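Side-chain contacts in eukaryotic peptide chain release factor GTP-binding subunit (Schizosaccharomyces pombe, PDB 1R5B), which is a translational GTP-binding protein of the elongation factor Tu type, the GTP-binding partner in peptide chain release: residues Ala161-Gly166 with Val207-Met212; Glu201-Cys206 with Tyr228-Ala233; Gly236-Asp241 with Pro249-Pro254; Lys240-Ser245 with Leu256-Asp261. All coordinates share one frame; numbering follows the deposited sequence.

Interaction 1: residues Ala161-Gly166 with Val207-Met212; sequences AGFERG and VDKLSM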
# COMPACT_ATOMS: atom_id res chain seq x y z
N ALA A 161 25.92 -20.87 -11.14
CA ALA A 161 25.27 -22.06 -11.69
C ALA A 161 23.88 -21.75 -12.25
O ALA A 161 23.48 -22.32 -13.26
CB ALA A 161 25.19 -23.15 -10.63
N GLY A 162 23.16 -20.83 -11.60
CA GLY A 162 21.83 -20.44 -12.02
C GLY A 162 21.74 -19.84 -13.41
O GLY A 162 20.67 -19.88 -14.03
N PHE A 163 22.86 -19.30 -13.91
CA PHE A 163 22.94 -18.72 -15.26
C PHE A 163 23.56 -19.66 -16.29
O PHE A 163 23.40 -19.42 -17.48
CB PHE A 163 23.75 -17.43 -15.24
CG PHE A 163 23.31 -16.45 -14.20
CD1 PHE A 163 23.99 -16.35 -13.00
CD2 PHE A 163 22.24 -15.61 -14.44
CE1 PHE A 163 23.60 -15.44 -12.05
CE2 PHE A 163 21.84 -14.69 -13.49
CZ PHE A 163 22.52 -14.61 -12.28
N GLU A 164 24.29 -20.69 -15.84
CA GLU A 164 24.92 -21.68 -16.73
C GLU A 164 23.85 -22.54 -17.45
O GLU A 164 22.66 -22.22 -17.41
CB GLU A 164 25.91 -22.57 -15.94
CG GLU A 164 27.16 -21.87 -15.37
CD GLU A 164 28.00 -22.74 -14.41
OE1 GLU A 164 28.23 -23.94 -14.70
OE2 GLU A 164 28.47 -22.22 -13.36
N ARG A 165 24.26 -23.63 -18.10
CA ARG A 165 23.33 -24.46 -18.88
C ARG A 165 22.18 -25.06 -18.05
O ARG A 165 21.00 -24.89 -18.39
CB ARG A 165 24.09 -25.56 -19.61
CG ARG A 165 23.50 -25.96 -20.96
CD ARG A 165 23.90 -27.37 -21.40
NE ARG A 165 24.39 -27.44 -22.77
CZ ARG A 165 25.00 -28.51 -23.30
NH1 ARG A 165 25.20 -29.62 -22.58
NH2 ARG A 165 25.41 -28.48 -24.57
N GLY A 166 22.52 -25.74 -16.96
CA GLY A 166 21.50 -26.37 -16.13
C GLY A 166 20.61 -25.42 -15.32
O GLY A 166 19.64 -25.86 -14.70
N VAL A 207 25.00 -8.28 -8.31
CA VAL A 207 23.97 -7.33 -8.72
C VAL A 207 24.19 -6.95 -10.18
O VAL A 207 23.26 -7.01 -10.97
CB VAL A 207 23.96 -6.07 -7.82
CG1 VAL A 207 23.20 -4.90 -8.47
CG2 VAL A 207 23.36 -6.40 -6.49
N ASP A 208 25.41 -6.58 -10.55
CA ASP A 208 25.73 -6.20 -11.92
C ASP A 208 25.40 -7.31 -12.92
O ASP A 208 24.89 -7.05 -14.00
CB ASP A 208 27.22 -5.82 -12.06
CG ASP A 208 27.59 -4.58 -11.24
OD1 ASP A 208 26.72 -4.05 -10.49
OD2 ASP A 208 28.74 -4.06 -11.28
N LYS A 209 25.68 -8.55 -12.53
CA LYS A 209 25.39 -9.69 -13.38
C LYS A 209 23.89 -9.90 -13.49
O LYS A 209 23.38 -10.15 -14.58
CB LYS A 209 26.07 -10.95 -12.82
CG LYS A 209 25.81 -12.23 -13.60
CD LYS A 209 26.46 -12.21 -14.97
CE LYS A 209 25.65 -12.99 -16.02
NZ LYS A 209 25.90 -14.46 -15.94
N LEU A 210 23.17 -9.79 -12.37
CA LEU A 210 21.73 -10.00 -12.39
C LEU A 210 21.06 -8.90 -13.23
O LEU A 210 20.13 -9.15 -13.99
CB LEU A 210 21.16 -10.02 -10.97
CG LEU A 210 21.14 -11.39 -10.31
CD1 LEU A 210 21.13 -11.23 -8.81
CD2 LEU A 210 19.93 -12.19 -10.75
N SER A 211 21.58 -7.69 -13.10
CA SER A 211 21.06 -6.54 -13.82
C SER A 211 21.16 -6.72 -15.34
O SER A 211 20.20 -6.50 -16.06
CB SER A 211 21.82 -5.29 -13.38
OG SER A 211 21.29 -4.16 -14.01
N MET A 212 22.31 -7.16 -15.81
CA MET A 212 22.46 -7.46 -17.24
C MET A 212 21.55 -8.62 -17.67
O MET A 212 20.88 -8.54 -18.69
CB MET A 212 23.92 -7.75 -17.56
CG MET A 212 24.83 -6.54 -17.38
SD MET A 212 24.33 -5.08 -18.33
CE MET A 212 25.30 -5.30 -19.74
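The ammonium of Lys209 rests against the aromatic ring of Phe163 in an off-centre cation-pi contact. Lys209 NZ lies 4.2 Å from the centroid of the Phe163 ring and 29° off the ring normal, so the charge is displaced toward the CB end of the ring: its nearest ring atom is Phe163 CG, 3.7 Å from Lys209 NZ. The two side chains run past each other in opposite directions. The lysine leaves the helix toward the ring with its CG trans to the main-chain nitrogen (chi1 178°), and bends at chi2, chi3 and chi4 carry it along the aromatic surface, its CG passing over the rim of one face while NZ arrives near the root of the phenyl. Leu210 uses a different part of the ring. Its CD2 methyl meets Phe163 CZ at 3.9 Å, in the ring plane, and the two side chains cross nearly at right angles, an apolar abutment at the far edge. Phe159 and Phe213 each add an edge-to-face ring contact to Phe163. The loop between helices 158-161 and 169-178 thereby leans on helix 200-218, whose Leu210 also touches strands 184-189 and 226-230.

Interaction 2: residues Glu201-Cys206 with Tyr228-Ala233; sequences ERYKEC and YMPVSA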
# COMPACT_ATOMS: atom_id res chain seq x y z
N GLU A 201 32.42 -6.47 -2.85
CA GLU A 201 32.83 -6.94 -4.18
C GLU A 201 31.92 -8.04 -4.72
O GLU A 201 31.61 -8.03 -5.90
CB GLU A 201 34.27 -7.47 -4.18
CG GLU A 201 35.29 -6.50 -4.73
CD GLU A 201 36.04 -5.78 -3.62
OE1 GLU A 201 35.35 -5.23 -2.72
OE2 GLU A 201 37.30 -5.76 -3.63
N ARG A 202 31.51 -8.97 -3.87
CA ARG A 202 30.64 -10.08 -4.25
C ARG A 202 29.24 -9.57 -4.52
O ARG A 202 28.60 -9.99 -5.48
CB ARG A 202 30.57 -11.11 -3.12
CG ARG A 202 30.70 -12.56 -3.57
CD ARG A 202 29.54 -13.09 -4.42
NE ARG A 202 30.02 -13.43 -5.76
CZ ARG A 202 29.75 -14.55 -6.45
NH1 ARG A 202 28.94 -15.50 -5.98
NH2 ARG A 202 30.30 -14.71 -7.66
N TYR A 203 28.76 -8.66 -3.67
CA TYR A 203 27.41 -8.13 -3.78
C TYR A 203 27.24 -7.36 -5.07
O TYR A 203 26.30 -7.59 -5.82
CB TYR A 203 27.08 -7.22 -2.59
CG TYR A 203 25.70 -6.59 -2.68
CD1 TYR A 203 24.56 -7.34 -2.45
CD2 TYR A 203 25.55 -5.26 -3.02
CE1 TYR A 203 23.30 -6.77 -2.55
CE2 TYR A 203 24.28 -4.67 -3.11
CZ TYR A 203 23.17 -5.43 -2.87
OH TYR A 203 21.92 -4.86 -2.97
N LYS A 204 28.17 -6.44 -5.31
CA LYS A 204 28.21 -5.64 -6.53
C LYS A 204 28.34 -6.53 -7.76
O LYS A 204 27.71 -6.26 -8.77
CB LYS A 204 29.37 -4.64 -6.51
CG LYS A 204 28.96 -3.19 -6.27
CD LYS A 204 30.07 -2.20 -6.70
CE LYS A 204 29.60 -0.74 -6.63
NZ LYS A 204 28.73 -0.47 -5.44
N GLU A 205 29.17 -7.58 -7.66
CA GLU A 205 29.36 -8.52 -8.76
C GLU A 205 28.07 -9.27 -9.06
O GLU A 205 27.73 -9.46 -10.22
CB GLU A 205 30.48 -9.52 -8.45
CG GLU A 205 30.79 -10.47 -9.61
CD GLU A 205 31.68 -11.63 -9.23
OE1 GLU A 205 31.80 -11.92 -8.02
OE2 GLU A 205 32.26 -12.26 -10.14
N CYS A 206 27.37 -9.70 -8.02
CA CYS A 206 26.11 -10.43 -8.17
C CYS A 206 25.01 -9.53 -8.73
O CYS A 206 24.22 -9.97 -9.55
CB CYS A 206 25.67 -11.01 -6.83
SG CYS A 206 26.66 -12.42 -6.28
N TYR A 228 17.52 -4.22 -5.35
CA TYR A 228 18.43 -5.25 -4.84
C TYR A 228 18.66 -5.04 -3.35
O TYR A 228 18.76 -3.89 -2.88
CB TYR A 228 19.76 -5.21 -5.59
CG TYR A 228 19.62 -5.53 -7.05
CD1 TYR A 228 19.49 -4.51 -7.99
CD2 TYR A 228 19.59 -6.85 -7.49
CE1 TYR A 228 19.34 -4.81 -9.34
CE2 TYR A 228 19.44 -7.15 -8.84
CZ TYR A 228 19.32 -6.13 -9.75
OH TYR A 228 19.17 -6.41 -11.08
N MET A 229 18.76 -6.14 -2.60
CA MET A 229 19.01 -6.08 -1.16
C MET A 229 19.77 -7.30 -0.67
O MET A 229 19.38 -8.43 -0.97
CB MET A 229 17.71 -6.00 -0.39
CG MET A 229 17.53 -4.66 0.28
SD MET A 229 16.01 -4.51 1.13
CE MET A 229 14.91 -4.91 -0.08
N PRO A 230 20.84 -7.08 0.09
CA PRO A 230 21.57 -8.19 0.69
C PRO A 230 20.85 -8.62 1.95
O PRO A 230 20.34 -7.76 2.68
CB PRO A 230 22.92 -7.57 1.01
CG PRO A 230 22.61 -6.15 1.30
CD PRO A 230 21.43 -5.79 0.45
N VAL A 231 20.76 -9.93 2.14
CA VAL A 231 20.30 -10.53 3.38
C VAL A 231 21.04 -11.84 3.65
O VAL A 231 21.78 -12.36 2.81
CB VAL A 231 18.79 -10.87 3.33
CG1 VAL A 231 17.96 -9.68 2.84
CG2 VAL A 231 18.53 -12.07 2.45
N SER A 232 20.83 -12.34 4.86
CA SER A 232 21.17 -13.72 5.19
C SER A 232 19.99 -14.30 5.97
O SER A 232 19.73 -13.89 7.10
CB SER A 232 22.45 -13.79 6.02
OG SER A 232 22.57 -15.07 6.61
N ALA A 233 19.31 -15.25 5.35
CA ALA A 233 18.10 -15.85 5.89
C ALA A 233 18.42 -16.78 7.05
O ALA A 233 17.56 -17.03 7.91
CB ALA A 233 17.35 -16.60 4.79
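Tyr203 reaches from helix 200-218 to strand 226-230, and nearly everything the two segments share is made by this one ring. The close part is at its outer end. CE1 of Tyr203 lies 3.6 Å from Pro230 N and the same ring atom is 3.7 Å from Pro230 CB, so the CE1 side of the ring meets the proline obliquely, while the phenol oxygen comes down on the backbone of the preceding residues. There Tyr203 OH is 3.4 Å from Tyr228 CB and 3.3 Å from Tyr228 O, but the angle is poor for a hydrogen bond and the approach is one of packing. Tyr228 begins toward the helix at CB, and its ring packs along later turns of helix 200-218, with the hydroxyl bonded to Ser222 OG.

The solvent side of the helix carries Lys204 and Glu205, both exposed. Glu205 is paired within the helix to the buried Arg202, and neither touches the strand segment. Arg202 grips it side-on, NE and NH2 both donating to Glu205 OE1, the NE bond being 3.2 Å; OE1 lies in the guanidinium plane, whereas both nitrogens meet it from one face of the carboxylate. Arg202 NH2 also pairs with Glu160. The axes of 201-206 and 228-230 approach to 10.1 Å at 152°, the alpha/beta layering of a P-loop GTPase domain.

Interaction 3: residues Gly236-Asp241 with Pro249-Pro254; sequences GQNVKD and PWYQGP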
# COMPACT_ATOMS: atom_id res chain seq x y z
N GLY A 236 19.20 -14.25 9.83
CA GLY A 236 18.22 -13.18 9.85
C GLY A 236 18.78 -11.77 9.70
O GLY A 236 18.08 -10.78 9.92
N GLN A 237 20.04 -11.66 9.29
CA GLN A 237 20.65 -10.35 9.14
C GLN A 237 20.06 -9.61 7.94
O GLN A 237 20.02 -10.12 6.82
CB GLN A 237 22.16 -10.49 9.02
CG GLN A 237 22.82 -10.78 10.35
CD GLN A 237 24.24 -11.30 10.20
OE1 GLN A 237 24.59 -11.90 9.17
NE2 GLN A 237 25.05 -11.09 11.23
N ASN A 238 19.61 -8.39 8.21
CA ASN A 238 18.99 -7.51 7.22
C ASN A 238 17.62 -7.98 6.73
O ASN A 238 17.17 -7.51 5.70
CB ASN A 238 19.92 -7.25 6.03
CG ASN A 238 19.70 -5.87 5.42
OD1 ASN A 238 19.74 -4.85 6.11
ND2 ASN A 238 19.46 -5.84 4.12
N VAL A 239 16.98 -8.90 7.46
CA VAL A 239 15.63 -9.33 7.09
C VAL A 239 14.65 -8.42 7.79
O VAL A 239 13.90 -7.72 7.12
CB VAL A 239 15.36 -10.87 7.31
CG1 VAL A 239 15.46 -11.25 8.71
CG2 VAL A 239 13.96 -11.26 6.85
N LYS A 240 14.68 -8.38 9.13
CA LYS A 240 13.82 -7.49 9.91
C LYS A 240 14.60 -6.26 10.35
O LYS A 240 14.18 -5.14 10.09
CB LYS A 240 13.27 -8.20 11.15
CG LYS A 240 12.17 -7.39 11.85
CD LYS A 240 12.00 -7.75 13.31
CE LYS A 240 10.85 -6.95 13.92
NZ LYS A 240 10.88 -6.98 15.41
N ASP A 241 15.71 -6.46 11.04
CA ASP A 241 16.55 -5.34 11.47
C ASP A 241 17.63 -5.13 10.42
O ASP A 241 17.97 -6.06 9.71
CB ASP A 241 17.20 -5.64 12.83
CG ASP A 241 16.17 -5.95 13.92
OD1 ASP A 241 16.51 -6.72 14.83
OD2 ASP A 241 15.02 -5.48 13.96
N PRO A 249 29.57 -2.65 6.95
CA PRO A 249 29.66 -1.18 7.03
C PRO A 249 29.14 -0.44 5.80
O PRO A 249 28.69 0.70 5.92
CB PRO A 249 31.17 -0.91 7.18
CG PRO A 249 31.85 -2.24 7.31
CD PRO A 249 30.90 -3.29 6.88
N TRP A 250 29.18 -1.09 4.63
CA TRP A 250 28.95 -0.42 3.35
C TRP A 250 27.48 -0.32 2.94
O TRP A 250 27.10 0.64 2.28
CB TRP A 250 29.77 -1.08 2.22
CG TRP A 250 29.65 -2.57 2.17
CD1 TRP A 250 30.49 -3.48 2.75
CD2 TRP A 250 28.62 -3.33 1.53
NE1 TRP A 250 30.05 -4.75 2.50
CE2 TRP A 250 28.90 -4.69 1.75
CE3 TRP A 250 27.48 -2.99 0.77
CZ2 TRP A 250 28.09 -5.72 1.24
CZ3 TRP A 250 26.69 -4.01 0.27
CH2 TRP A 250 26.99 -5.36 0.51
N TYR A 251 26.67 -1.32 3.32
CA TYR A 251 25.23 -1.26 3.03
C TYR A 251 24.57 -0.37 4.06
O TYR A 251 24.66 -0.63 5.27
CB TYR A 251 24.55 -2.63 3.09
CG TYR A 251 23.07 -2.55 2.74
CD1 TYR A 251 22.67 -2.26 1.44
CD2 TYR A 251 22.08 -2.75 3.70
CE1 TYR A 251 21.33 -2.17 1.10
CE2 TYR A 251 20.72 -2.67 3.37
CZ TYR A 251 20.35 -2.38 2.06
OH TYR A 251 19.03 -2.28 1.70
N GLN A 252 23.90 0.67 3.59
CA GLN A 252 23.25 1.58 4.50
C GLN A 252 21.82 1.85 4.03
O GLN A 252 21.28 2.95 4.21
CB GLN A 252 24.08 2.86 4.63
CG GLN A 252 25.52 2.66 5.21
CD GLN A 252 25.64 2.90 6.74
OE1 GLN A 252 24.64 3.11 7.44
NE2 GLN A 252 26.89 2.87 7.24
N GLY A 253 21.21 0.83 3.43
CA GLY A 253 19.82 0.87 3.03
C GLY A 253 18.93 0.25 4.09
O GLY A 253 19.35 0.04 5.23
N PRO A 254 17.68 -0.01 3.74
CA PRO A 254 16.74 -0.67 4.64
C PRO A 254 16.85 -2.20 4.63
O PRO A 254 17.35 -2.80 3.68
CB PRO A 254 15.38 -0.23 4.09
CG PRO A 254 15.60 -0.07 2.63
CD PRO A 254 17.04 0.34 2.45
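Asn238 and Tyr251 bring two parts of one long loop together through a polar amide set against an aromatic ring. The van der Waals component is the direct one. Asn238 ND2 lies 3.5 Å from Tyr251 CE2, and the amide oxygen, Asn238 OD1, is 3.6 Å from that same carbon, so both ends of the amide straddle a single ring atom. The amide and ring planes are 87° apart, and the side chains cross at about a right angle. Asn238 ND2 also comes within 3.7 Å of Pro254 O, without a hydrogen bond between them.

Hydrogen bonding is confined to each partner's own surroundings. Within 249-254, the phenol of Tyr251 turns back on its chain: Tyr251 OH donates to Pro254 O at 2.6 Å, in the carbonyl plane and on a lone pair. A chi1 of -178° swings the ring under the peptide of Gly253, whose N sits 3.4 Å above the plane of the Tyr251 ring, over its centre. Asn238 has both amide atoms engaged elsewhere, ND2 donating to Pro230 O and OD1 accepting from Val243 N.

The chemistry implies a division of labour: with its donor and acceptor already committed, the buried amide can meet the tyrosine by shape, while the short phenol bond links Tyr251 back to Pro254 and fixes the ring against which the amide packs.

Interaction 4: residues Lys240-Ser245 with Leu256-Asp261; sequences KDRVDS and LLEYLD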
# COMPACT_ATOMS: atom_id res chain seq x y z
N LYS A 240 14.68 -8.38 9.13
CA LYS A 240 13.82 -7.49 9.91
C LYS A 240 14.60 -6.26 10.35
O LYS A 240 14.18 -5.14 10.09
CB LYS A 240 13.27 -8.20 11.15
CG LYS A 240 12.17 -7.39 11.85
CD LYS A 240 12.00 -7.75 13.31
CE LYS A 240 10.85 -6.95 13.92
NZ LYS A 240 10.88 -6.98 15.41
N ASP A 241 15.71 -6.46 11.04
CA ASP A 241 16.55 -5.34 11.47
C ASP A 241 17.63 -5.13 10.42
O ASP A 241 17.97 -6.06 9.71
CB ASP A 241 17.20 -5.64 12.83
CG ASP A 241 16.17 -5.95 13.92
OD1 ASP A 241 16.51 -6.72 14.83
OD2 ASP A 241 15.02 -5.48 13.96
N ARG A 242 18.15 -3.92 10.31
CA ARG A 242 19.28 -3.68 9.40
C ARG A 242 20.49 -4.46 9.88
O ARG A 242 20.66 -4.65 11.08
CB ARG A 242 19.65 -2.20 9.37
CG ARG A 242 18.67 -1.28 8.67
CD ARG A 242 19.03 0.19 8.87
NE ARG A 242 18.74 1.01 7.70
CZ ARG A 242 17.72 1.86 7.60
NH1 ARG A 242 16.88 2.05 8.61
NH2 ARG A 242 17.55 2.55 6.48
N VAL A 243 21.33 -4.90 8.96
CA VAL A 243 22.67 -5.37 9.33
C VAL A 243 23.35 -4.34 10.18
O VAL A 243 23.27 -3.15 9.88
CB VAL A 243 23.63 -5.57 8.15
CG1 VAL A 243 24.06 -7.03 8.06
CG2 VAL A 243 23.08 -5.02 6.84
N ASP A 244 24.07 -4.80 11.20
CA ASP A 244 24.86 -3.90 12.02
C ASP A 244 26.05 -3.37 11.23
O ASP A 244 26.54 -4.03 10.32
CB ASP A 244 25.36 -4.62 13.28
CG ASP A 244 25.77 -3.65 14.37
OD1 ASP A 244 24.93 -2.82 14.77
OD2 ASP A 244 26.91 -3.64 14.88
N SER A 245 26.49 -2.16 11.57
CA SER A 245 27.66 -1.54 10.94
C SER A 245 28.93 -2.39 11.05
O SER A 245 29.76 -2.40 10.13
CB SER A 245 27.93 -0.15 11.52
OG SER A 245 27.40 0.85 10.67
N LEU A 256 14.97 -5.94 4.50
CA LEU A 256 13.94 -6.43 3.61
C LEU A 256 12.56 -5.99 4.10
O LEU A 256 11.83 -5.35 3.36
CB LEU A 256 14.00 -7.94 3.46
CG LEU A 256 12.88 -8.54 2.62
CD1 LEU A 256 12.83 -7.88 1.25
CD2 LEU A 256 13.08 -10.04 2.48
N LEU A 257 12.23 -6.31 5.35
CA LEU A 257 10.89 -6.02 5.86
C LEU A 257 10.62 -4.52 5.93
O LEU A 257 9.49 -4.08 5.74
CB LEU A 257 10.67 -6.65 7.24
CG LEU A 257 10.57 -8.18 7.26
CD1 LEU A 257 10.27 -8.63 8.66
CD2 LEU A 257 9.52 -8.72 6.32
N GLU A 258 11.66 -3.73 6.17
CA GLU A 258 11.52 -2.29 6.23
C GLU A 258 11.14 -1.75 4.85
O GLU A 258 10.31 -0.86 4.73
CB GLU A 258 12.85 -1.70 6.68
CG GLU A 258 12.90 -0.19 6.80
CD GLU A 258 14.27 0.29 7.23
OE1 GLU A 258 15.06 -0.52 7.77
OE2 GLU A 258 14.55 1.50 7.02
N TYR A 259 11.77 -2.29 3.82
CA TYR A 259 11.47 -1.93 2.45
C TYR A 259 10.06 -2.42 2.02
O TYR A 259 9.32 -1.68 1.38
CB TYR A 259 12.53 -2.51 1.51
CG TYR A 259 12.23 -2.20 0.09
CD1 TYR A 259 12.52 -0.94 -0.43
CD2 TYR A 259 11.60 -3.13 -0.73
CE1 TYR A 259 12.21 -0.62 -1.74
CE2 TYR A 259 11.28 -2.81 -2.05
CZ TYR A 259 11.58 -1.56 -2.54
OH TYR A 259 11.28 -1.25 -3.82
N LEU A 260 9.72 -3.66 2.37
CA LEU A 260 8.40 -4.22 2.06
C LEU A 260 7.28 -3.39 2.71
O LEU A 260 6.19 -3.25 2.15
CB LEU A 260 8.31 -5.66 2.57
CG LEU A 260 8.42 -6.86 1.61
CD1 LEU A 260 9.23 -6.57 0.39
CD2 LEU A 260 8.95 -8.09 2.37
N ASP A 261 7.56 -2.82 3.87
CA ASP A 261 6.58 -2.07 4.62
C ASP A 261 6.16 -0.76 3.95
O ASP A 261 4.99 -0.44 3.92
CB ASP A 261 7.09 -1.77 6.03
CG ASP A 261 6.03 -1.16 6.91
OD1 ASP A 261 5.03 -1.85 7.19
OD2 ASP A 261 6.09 0.00 7.35
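Arg242 and Glu258 form the ionic half of this contact, and the arginine can be followed outward to see how a salt bridge is built in stages. From CB the chain turns so that CG is anti to the carbonyl carbon (chi1 -71°), and Arg242 CG comes within 3.8 Å of Glu258 OE1. CD and NE pass the same oxygen more loosely, at 4.2 Å from Arg242 CD and 4.0 Å from Arg242 NE. A bend at chi3 then lays the guanidinium beneath the carboxylate: Arg242 CZ is 3.2 Å from Glu258 OE2, and Arg242 NH1 makes the salt bridge to Glu258 OE2 at 2.9 Å. The carboxylate comes over one face of the guanidinium, with the two planes 74° apart, in place of the flat, in-plane pairing that gives two straight hydrogen bonds. The attraction is therefore probably chiefly electrostatic. Arg242 NE spends its own N-H on Gly253 O, which gives the guanidinium a second anchor. Glu258 is extended beyond CG, which carries its carboxylate out from the helix to the arginine.

The apolar half is made two residues earlier. CB and CG of Lys240 both touch the CD1 methyl of Leu257, the CG contact being 3.9 Å; beyond CG the lysine chain is extended and meets nothing more of 256-261. Backbone bonds of Leu256 with Asn238 and of Leu257 with Val239 tie the first turn of helix 256-262 to the loop that follows strand 226-230, while Leu256 and Tyr259 face that strand and strand 184-189.

All four contacts lie in the GTP-binding domain, and all are partly buried. Interactions 1 and 2 share helix 200-218: the first pins a loop to it by an aromatic ring, partly through a charge, and the second sets it against edge strand 226-230 largely by packing. Tyr228 joins them, touching Val207 and Ser211 of the first. Interactions 3 and 4 organise the loop between that strand and helix 256-262, their centres about 5 Å apart. Interaction 3 has a buried amide, which also links it to the strand of interaction 2, whereas interaction 4 is more exposed at its salt bridge.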